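Local coordinates for protein putative thioesterase yhdA (Lactococcus lactis subsp. lactis, PDB 3GEK) that is a putative acyl-CoA thioesterase of the PaaI family with a hotdog fold, possibly acting on 1,4-dihydroxy-2-naphthoyl-CoA, at residues A[6-11]-A[33-38]. The protein carries 7 engineered substitutions. Numbering follows the deposited sequence.
Sequences QLNITD and KMILSD
Lys33 and Thr10 form an antiparallel hydrogen-bonded pair: Thr10 N donates to Lys33 O at 2.7 Å, and Lys33 N returns a bond to Thr10 O. Two residues away along each chain, Ile35 N bonds to Asn8 O. From CB outward, the Lys33 side chain runs toward Asp11. Its CB lies 4.0 Å from Thr10 O, CG, CD and CE then pass Asp11 OD2, and a bend at chi4 (69°) brings NZ to 2.8 Å from OD2, where it takes the anti lone pair in a salt bridge. An alanine here would probably leave the Asp11 carboxylate without its charged mate across the strands. Nearby, Ile35 CD1 sits 3.1 Å from Thr10 OG1, and Ile35 CB lies against Asn8 ND2; a water links that ND2 to Ile35 O. On the opposite face from Lys33 and Thr10, apolar side chains meet. Met34 has CG anti to its backbone N (chi1 178°), and its SE meets Ile9 CD1 at 3.8 Å and Leu7 CG at 4.1 Å. Leu7, Ile9 and Met34 all pack on helix 49-68, the long central helix that the hotdog sheet wraps, while Met34 also bonds through its backbone to Val93, and strand 28-35 thus lies between strand 9-10 and strand 92-102.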
ATOM      1  N   GLN A   6     -23.992   8.047  -8.799  1.00 47.64           N
ATOM      2  CA  GLN A   6     -23.476   8.922  -9.859  1.00 46.72           C
ATOM      3  C   GLN A   6     -22.244   8.346 -10.560  1.00 46.15           C
ATOM      4  O   GLN A   6     -21.963   8.686 -11.707  1.00 45.93           O
ATOM      5  CB  GLN A   6     -23.189  10.325  -9.322  1.00 46.53           C
ATOM      6  CG  GLN A   6     -24.443  11.128  -9.023  1.00 45.80           C
ATOM      7  CD  GLN A   6     -24.151  12.584  -8.734  1.00 45.17           C
ATOM      8  OE1 GLN A   6     -24.424  13.073  -7.639  1.00 45.41           O
ATOM      9  NE2 GLN A   6     -23.595  13.285  -9.714  1.00 43.90           N
ATOM     10  N   LEU A   7     -21.529   7.460  -9.868  1.00 45.57           N
ATOM     11  CA  LEU A   7     -20.405   6.732 -10.454  1.00 45.38           C
ATOM     12  C   LEU A   7     -20.827   5.887 -11.661  1.00 45.05           C
ATOM     13  O   LEU A   7     -20.008   5.593 -12.528  1.00 44.75           O
ATOM     14  CB  LEU A   7     -19.726   5.858  -9.394  1.00 45.30           C
ATOM     15  CG  LEU A   7     -18.373   6.215  -8.752  1.00 45.76           C
ATOM     16  CD1 LEU A   7     -17.774   7.566  -9.163  1.00 44.60           C
ATOM     17  CD2 LEU A   7     -18.459   6.098  -7.239  1.00 45.66           C
ATOM     18  N   ASN A   8     -22.109   5.522 -11.719  1.00 44.65           N
ATOM     19  CA  ASN A   8     -22.658   4.722 -12.821  1.00 44.46           C
ATOM     20  C   ASN A   8     -21.930   3.378 -12.976  1.00 44.38           C
ATOM     21  O   ASN A   8     -21.376   3.068 -14.033  1.00 44.09           O
ATOM     22  CB  ASN A   8     -22.647   5.528 -14.135  1.00 44.23           C
ATOM     23  CG  ASN A   8     -23.640   5.003 -15.166  1.00 44.39           C
ATOM     24  OD1 ASN A   8     -24.379   4.047 -14.925  1.00 44.03           O
ATOM     25  ND2 ASN A   8     -23.659   5.641 -16.327  1.00 43.43           N
ATOM     26  N   ILE A   9     -21.922   2.598 -11.898  1.00 44.66           N
ATOM     27  CA  ILE A   9     -21.393   1.233 -11.925  1.00 45.16           C
ATOM     28  C   ILE A   9     -22.420   0.317 -12.596  1.00 45.15           C
ATOM     29  O   ILE A   9     -23.568   0.248 -12.164  1.00 45.42           O
ATOM     30  CB  ILE A   9     -21.061   0.701 -10.497  1.00 45.24           C
ATOM     31  CG1 ILE A   9     -20.203   1.695  -9.693  1.00 45.60           C
ATOM     32  CG2 ILE A   9     -20.424  -0.685 -10.550  1.00 45.18           C
ATOM     33  CD1 ILE A   9     -19.086   2.369 -10.463  1.00 46.79           C
ATOM     34  N   THR A  10     -22.000  -0.371 -13.656  1.00 45.12           N
ATOM     35  CA  THR A  10     -22.892  -1.236 -14.430  1.00 45.26           C
ATOM     36  C   THR A  10     -22.399  -2.690 -14.460  1.00 44.98           C
ATOM     37  O   THR A  10     -21.249  -2.970 -14.133  1.00 44.52           O
ATOM     38  CB  THR A  10     -23.045  -0.726 -15.884  1.00 44.94           C
ATOM     39  OG1 THR A  10     -23.013   0.704 -15.902  1.00 46.62           O
ATOM     40  CG2 THR A  10     -24.358  -1.185 -16.485  1.00 45.78           C
ATOM     41  N   ASP A  11     -23.286  -3.601 -14.859  1.00 45.15           N
ATOM     42  CA  ASP A  11     -22.947  -5.001 -15.133  1.00 45.58           C
ATOM     43  C   ASP A  11     -22.217  -5.688 -13.972  1.00 45.80           C
ATOM     44  O   ASP A  11     -21.306  -6.484 -14.201  1.00 45.56           O
ATOM     45  CB  ASP A  11     -22.110  -5.120 -16.425  1.00 45.51           C
ATOM     46  CG  ASP A  11     -22.868  -4.691 -17.682  1.00 46.06           C
ATOM     47  OD1 ASP A  11     -24.099  -4.462 -17.627  1.00 47.25           O
ATOM     48  OD2 ASP A  11     -22.218  -4.589 -18.745  1.00 45.31           O
ATOM     49  N   LYS A  33     -18.499  -2.730 -14.851  1.00 45.69           N
ATOM     50  CA  LYS A  33     -18.090  -1.647 -15.725  1.00 45.90           C
ATOM     51  C   LYS A  33     -18.467  -0.338 -15.054  1.00 45.93           C
ATOM     52  O   LYS A  33     -19.396  -0.293 -14.239  1.00 45.93           O
ATOM     53  CB  LYS A  33     -18.771  -1.756 -17.096  1.00 45.70           C
ATOM     54  CG  LYS A  33     -18.436  -3.023 -17.865  1.00 45.79           C
ATOM     55  CD  LYS A  33     -18.895  -2.952 -19.309  1.00 46.52           C
ATOM     56  CE  LYS A  33     -18.681  -4.284 -20.028  1.00 47.02           C
ATOM     57  NZ  LYS A  33     -19.600  -5.347 -19.524  1.00 46.97           N
HETATM   58  N   MSE A  34     -17.733   0.717 -15.378  1.00 45.84           N
HETATM   59  CA  MSE A  34     -18.118   2.059 -14.977  1.00 46.62           C
HETATM   60  C   MSE A  34     -18.186   2.957 -16.206  1.00 45.39           C
HETATM   61  O   MSE A  34     -17.179   3.171 -16.879  1.00 45.31           O
HETATM   62  CB  MSE A  34     -17.149   2.627 -13.940  1.00 46.28           C
HETATM   63  CG  MSE A  34     -17.481   4.052 -13.518  1.00 47.08           C
HETATM   64 SE   MSE A  34     -16.454   4.618 -11.970  1.00 51.33          SE
HETATM   65  CE  MSE A  34     -14.724   4.896 -12.856  1.00 48.83           C
ATOM     66  N   ILE A  35     -19.369   3.466 -16.483  1.00 44.59           N
ATOM     67  CA  ILE A  35     -19.602   4.320 -17.645  1.00 44.07           C
ATOM     68  C   ILE A  35     -19.230   5.768 -17.330  1.00 43.65           C
ATOM     69  O   ILE A  35     -19.793   6.376 -16.421  1.00 43.34           O
ATOM     70  CB  ILE A  35     -21.066   4.250 -18.118  1.00 43.94           C
ATOM     71  CG1 ILE A  35     -21.541   2.792 -18.177  1.00 44.09           C
ATOM     72  CG2 ILE A  35     -21.230   4.968 -19.464  1.00 43.81           C
ATOM     73  CD1 ILE A  35     -23.045   2.640 -18.379  1.00 44.12           C
ATOM     74  N   LEU A  36     -18.297   6.312 -18.107  1.00 43.38           N
ATOM     75  CA  LEU A  36     -17.697   7.617 -17.811  1.00 43.43           C
ATOM     76  C   LEU A  36     -18.430   8.803 -18.429  1.00 43.62           C
ATOM     77  O   LEU A  36     -18.913   8.739 -19.562  1.00 43.51           O
ATOM     78  CB  LEU A  36     -16.210   7.637 -18.214  1.00 43.02           C
ATOM     79  CG  LEU A  36     -15.338   6.489 -17.675  1.00 42.25           C
ATOM     80  CD1 LEU A  36     -13.936   6.526 -18.266  1.00 41.62           C
ATOM     81  CD2 LEU A  36     -15.275   6.511 -16.163  1.00 39.90           C
ATOM     82  N   SER A  37     -18.511   9.876 -17.646  1.00 44.13           N
ATOM     83  CA  SER A  37     -18.917  11.205 -18.107  1.00 44.57           C
ATOM     84  C   SER A  37     -17.953  12.216 -17.495  1.00 44.81           C
ATOM     85  O   SER A  37     -16.935  11.825 -16.920  1.00 44.57           O
ATOM     86  CB  SER A  37     -20.345  11.520 -17.663  1.00 44.53           C
ATOM     87  OG  SER A  37     -20.406  11.707 -16.258  1.00 44.98           O
ATOM     88  N   ASP A  38     -18.285  13.504 -17.605  1.00 45.34           N
ATOM     89  CA  ASP A  38     -17.496  14.588 -17.009  1.00 45.94           C
ATOM     90  C   ASP A  38     -17.425  14.487 -15.489  1.00 45.81           C
ATOM     91  O   ASP A  38     -16.489  14.992 -14.872  1.00 46.06           O
ATOM     92  CB  ASP A  38     -18.059  15.956 -17.405  1.00 46.47           C
ATOM     93  CG  ASP A  38     -19.453  16.214 -16.830  1.00 48.21           C
ATOM     94  OD1 ASP A  38     -19.589  17.156 -16.011  1.00 50.36           O
ATOM     95  OD2 ASP A  38     -20.405  15.480 -17.193  1.00 49.10           O
TER
HETATM   96  O   HOH W   1     -21.896   7.999 -16.941  1.00 32.97           O